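Local coordinates for protein voltage-sensor containing phosphatase (Ciona intestinalis, PDB 3V0D) that probably dephosphorylates phosphoinositides under control of a voltage sensor, using a PTEN-like module in which a tensin-type phosphatase domain is joined to a C2 domain, at residues K200-T205 / F294-V299. The protein carries 1 engineered substitution. Sequence-based numbering, arbitrary orientation. Where two conformers were deposited one is given.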
ATOM      1  N   LYS A 200       3.921 -15.632  12.692  1.00 21.43           N
ATOM      2  CA  LYS A 200       5.259 -16.145  12.465  1.00 21.65           C
ATOM      3  C   LYS A 200       6.241 -15.091  12.936  1.00 20.35           C
ATOM      4  O   LYS A 200       6.211 -13.933  12.489  1.00 21.15           O
ATOM      5  CB  LYS A 200       5.456 -16.459  10.992  1.00 23.81           C
ATOM      6  CG  LYS A 200       6.749 -17.153  10.660  1.00 28.69           C
ATOM      7  CD  LYS A 200       6.594 -17.985   9.400  1.00 34.87           C
ATOM      8  CE  LYS A 200       7.261 -17.331   8.226  1.00 36.90           C
ATOM      9  NZ  LYS A 200       6.339 -17.320   7.072  1.00 36.60           N
ATOM     10  N   LYS A 201       7.113 -15.486  13.847  1.00 19.99           N
ATOM     11  CA  LYS A 201       8.134 -14.611  14.405  1.00 20.59           C
ATOM     12  C   LYS A 201       9.444 -14.850  13.672  1.00 20.10           C
ATOM     13  O   LYS A 201       9.889 -15.996  13.547  1.00 21.76           O
ATOM     14  CB  LYS A 201       8.301 -14.933  15.894  1.00 22.35           C
ATOM     15  CG  LYS A 201       7.108 -14.527  16.740  1.00 24.53           C
ATOM     16  CD  LYS A 201       7.304 -14.919  18.201  1.00 29.09           C
ATOM     17  CE  LYS A 201       6.039 -14.714  19.000  1.00 32.52           C
ATOM     18  NZ  LYS A 201       6.158 -15.323  20.344  1.00 35.84           N
ATOM     19  N   LEU A 202      10.057 -13.771  13.182  1.00 19.57           N
ATOM     20  CA  LEU A 202      11.277 -13.862  12.385  1.00 19.89           C
ATOM     21  C   LEU A 202      12.266 -12.800  12.815  1.00 18.87           C
ATOM     22  O   LEU A 202      11.885 -11.781  13.389  1.00 19.58           O
ATOM     23  CB  LEU A 202      10.974 -13.588  10.890  1.00 21.37           C
ATOM     24  CG  LEU A 202       9.992 -14.490  10.130  1.00 22.20           C
ATOM     25  CD1 LEU A 202       9.703 -13.891   8.755  1.00 22.00           C
ATOM     26  CD2 LEU A 202      10.540 -15.900  10.049  1.00 24.76           C
ATOM     27  N   LYS A 203      13.543 -13.017  12.505  1.00 18.74           N
ATOM     28  CA  LYS A 203      14.523 -11.935  12.548  1.00 18.59           C
ATOM     29  C   LYS A 203      15.142 -11.778  11.181  1.00 18.15           C
ATOM     30  O   LYS A 203      15.421 -12.771  10.510  1.00 19.69           O
ATOM     31  CB  LYS A 203      15.639 -12.242  13.567  1.00 19.76           C
ATOM     32  CG  LYS A 203      15.195 -12.123  15.016  1.00 20.62           C
ATOM     33  CD  LYS A 203      16.328 -12.476  15.960  1.00 24.15           C
ATOM     34  CE  LYS A 203      15.930 -12.318  17.424  1.00 25.46           C
ATOM     35  NZ  LYS A 203      17.060 -12.599  18.368  1.00 28.53           N
ATOM     36  N   VAL A 204      15.395 -10.549  10.750  1.00 17.56           N
ATOM     37  CA  VAL A 204      16.197 -10.350   9.539  1.00 17.54           C
ATOM     38  C   VAL A 204      17.664 -10.532   9.896  1.00 18.02           C
ATOM     39  O   VAL A 204      18.158  -9.900  10.856  1.00 18.77           O
ATOM     40  CB  VAL A 204      15.980  -8.924   8.960  1.00 17.49           C
ATOM     41  CG1 VAL A 204      16.961  -8.640   7.832  1.00 18.29           C
ATOM     42  CG2 VAL A 204      14.566  -8.760   8.469  1.00 18.16           C
ATOM     43  N   THR A 205      18.350 -11.390   9.150  1.00 18.30           N
ATOM     44  CA  THR A 205      19.771 -11.647   9.380  1.00 19.05           C
ATOM     45  C   THR A 205      20.652 -11.231   8.207  1.00 18.20           C
ATOM     46  O   THR A 205      21.884 -11.204   8.354  1.00 18.80           O
ATOM     47  CB  THR A 205      20.029 -13.120   9.658  1.00 20.60           C
ATOM     48  OG1 THR A 205      19.535 -13.863   8.549  1.00 21.93           O
ATOM     49  CG2 THR A 205      19.349 -13.566  10.949  1.00 22.29           C
ATOM     50  N   PHE A 294       6.175  -6.201   3.923  1.00 14.14           N
ATOM     51  CA  PHE A 294       5.816  -7.604   3.844  1.00 14.56           C
ATOM     52  C   PHE A 294       5.221  -8.029   5.182  1.00 14.43           C
ATOM     53  O   PHE A 294       5.393  -7.353   6.191  1.00 15.00           O
ATOM     54  CB  PHE A 294       7.022  -8.491   3.462  1.00 15.60           C
ATOM     55  CG  PHE A 294       8.061  -8.576   4.538  1.00 15.36           C
ATOM     56  CD1 PHE A 294       8.072  -9.647   5.424  1.00 16.94           C
ATOM     57  CD2 PHE A 294       8.995  -7.561   4.726  1.00 16.53           C
ATOM     58  CE1 PHE A 294       8.997  -9.714   6.441  1.00 18.10           C
ATOM     59  CE2 PHE A 294       9.928  -7.617   5.764  1.00 16.76           C
ATOM     60  CZ  PHE A 294       9.933  -8.700   6.619  1.00 17.66           C
ATOM     61  N   ASN A 295       4.545  -9.176   5.187  1.00 14.97           N
ATOM     62  CA  ASN A 295       3.996  -9.733   6.415  1.00 15.53           C
ATOM     63  C   ASN A 295       4.728 -11.022   6.760  1.00 15.64           C
ATOM     64  O   ASN A 295       4.875 -11.921   5.918  1.00 16.78           O
ATOM     65  CB  ASN A 295       2.492  -9.966   6.277  1.00 16.86           C
ATOM     66  CG  ASN A 295       1.872 -10.403   7.606  1.00 17.70           C
ATOM     67  OD1 ASN A 295       2.071 -11.533   8.042  1.00 20.19           O
ATOM     68  ND2 ASN A 295       1.165  -9.508   8.263  1.00 17.89           N
ATOM     69  N   THR A 296       5.219 -11.099   7.998  1.00 16.52           N
ATOM     70  CA  THR A 296       6.038 -12.255   8.390  1.00 17.13           C
ATOM     71  C   THR A 296       5.322 -13.600   8.225  1.00 17.24           C
ATOM     72  O   THR A 296       5.944 -14.610   7.952  1.00 19.00           O
ATOM     73  CB  THR A 296       6.538 -12.132   9.828  1.00 17.11           C
ATOM     74  OG1 THR A 296       5.423 -12.101  10.725  1.00 18.14           O
ATOM     75  CG2 THR A 296       7.408 -10.909  10.040  1.00 17.86           C
ATOM     76  N   SER A 297       3.999 -13.610   8.394  1.00 18.29           N
ATOM     77  CA  SER A 297       3.218 -14.846   8.290  0.73 19.18           C
ATOM     78  C   SER A 297       3.137 -15.398   6.904  1.00 19.96           C
ATOM     79  O   SER A 297       2.794 -16.571   6.718  1.00 22.11           O
ATOM     80  CB  SER A 297       1.796 -14.611   8.713  0.73 19.83           C
ATOM     81  OG  SER A 297       1.780 -14.254  10.044  0.73 20.30           O
ATOM     82  N   LEU A 298       3.394 -14.549   5.918  1.00 19.69           N
ATOM     83  CA  LEU A 298       3.250 -14.915   4.526  1.00 20.88           C
ATOM     84  C   LEU A 298       4.594 -15.162   3.858  1.00 21.81           C
ATOM     85  O   LEU A 298       4.650 -15.528   2.692  1.00 23.62           O
ATOM     86  CB  LEU A 298       2.244 -14.045   3.774  0.61 20.67           C
ATOM     87  CG  LEU A 298       0.822 -14.157   4.344  0.61 18.78           C
ATOM     88  CD1 LEU A 298      -0.041 -13.104   3.699  0.61 19.57           C
ATOM     89  CD2 LEU A 298       0.195 -15.515   4.115  0.61 19.60           C
ATOM     90  N   VAL A 299       5.683 -15.025   4.628  1.00 21.88           N
ATOM     91  CA  VAL A 299       7.025 -15.389   4.171  1.00 22.40           C
ATOM     92  C   VAL A 299       7.100 -16.885   3.949  1.00 23.53           C
ATOM     93  O   VAL A 299       6.596 -17.665   4.751  1.00 25.51           O
ATOM     94  CB  VAL A 299       8.097 -14.934   5.196  1.00 22.09           C
ATOM     95  CG1 VAL A 299       9.476 -15.524   4.879  1.00 23.55           C
ATOM     96  CG2 VAL A 299       8.183 -13.434   5.191  1.00 21.67           C
TER
HETATM   97  O   HOH W   1       2.965 -12.793  12.031  0.63 19.41           O
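Lys200, in the loop before strand 202-210, lies against the turn after strand 290-295, its CA 4.8 Å from the CA of Ser297. No backbone-to-backbone hydrogen bond joins 200-205 to 294-299. The link is made by side chains. Thr296 OG1 donates to Lys200 O (2.7 Å), in the carbonyl plane, with a C=O...donor angle of 153°. OG1 sits between the backbone N and carbonyl carbon of Thr296 (chi1 62°) and also takes a hydrogen bond from Gly268 N. A water bridges the segments: it accepts from Lys200 N and donates to Thr296 OG1 and Ser297 OG. Ser297 OG is held in turn by Pro198 O. The Lys200 side chain runs over the turn. Its NZ makes a weak hydrogen bond to Thr296 O (2.9 Å). NZ is also modelled 2.4 Å from Val299 O, so short that the placing of the lysine end is doubtful. Beneath this polar layer, Leu202 CD1 packs on Thr296 CB (3.8 Å) and meets Val299 CG2 tip to tip (3.9 Å). The turn has its own brace, an Asx turn: Asn295 OD1 accepts from Ser297 N (2.9 Å), while Asn295 ND2 is hydrogen-bonded to Asp269 OD2. The contact joins the loop leading into strand 202-210 of one sheet to the turn after strand 290-295, an outermost strand of the other, in the PTEN-type C2 beta-sandwich.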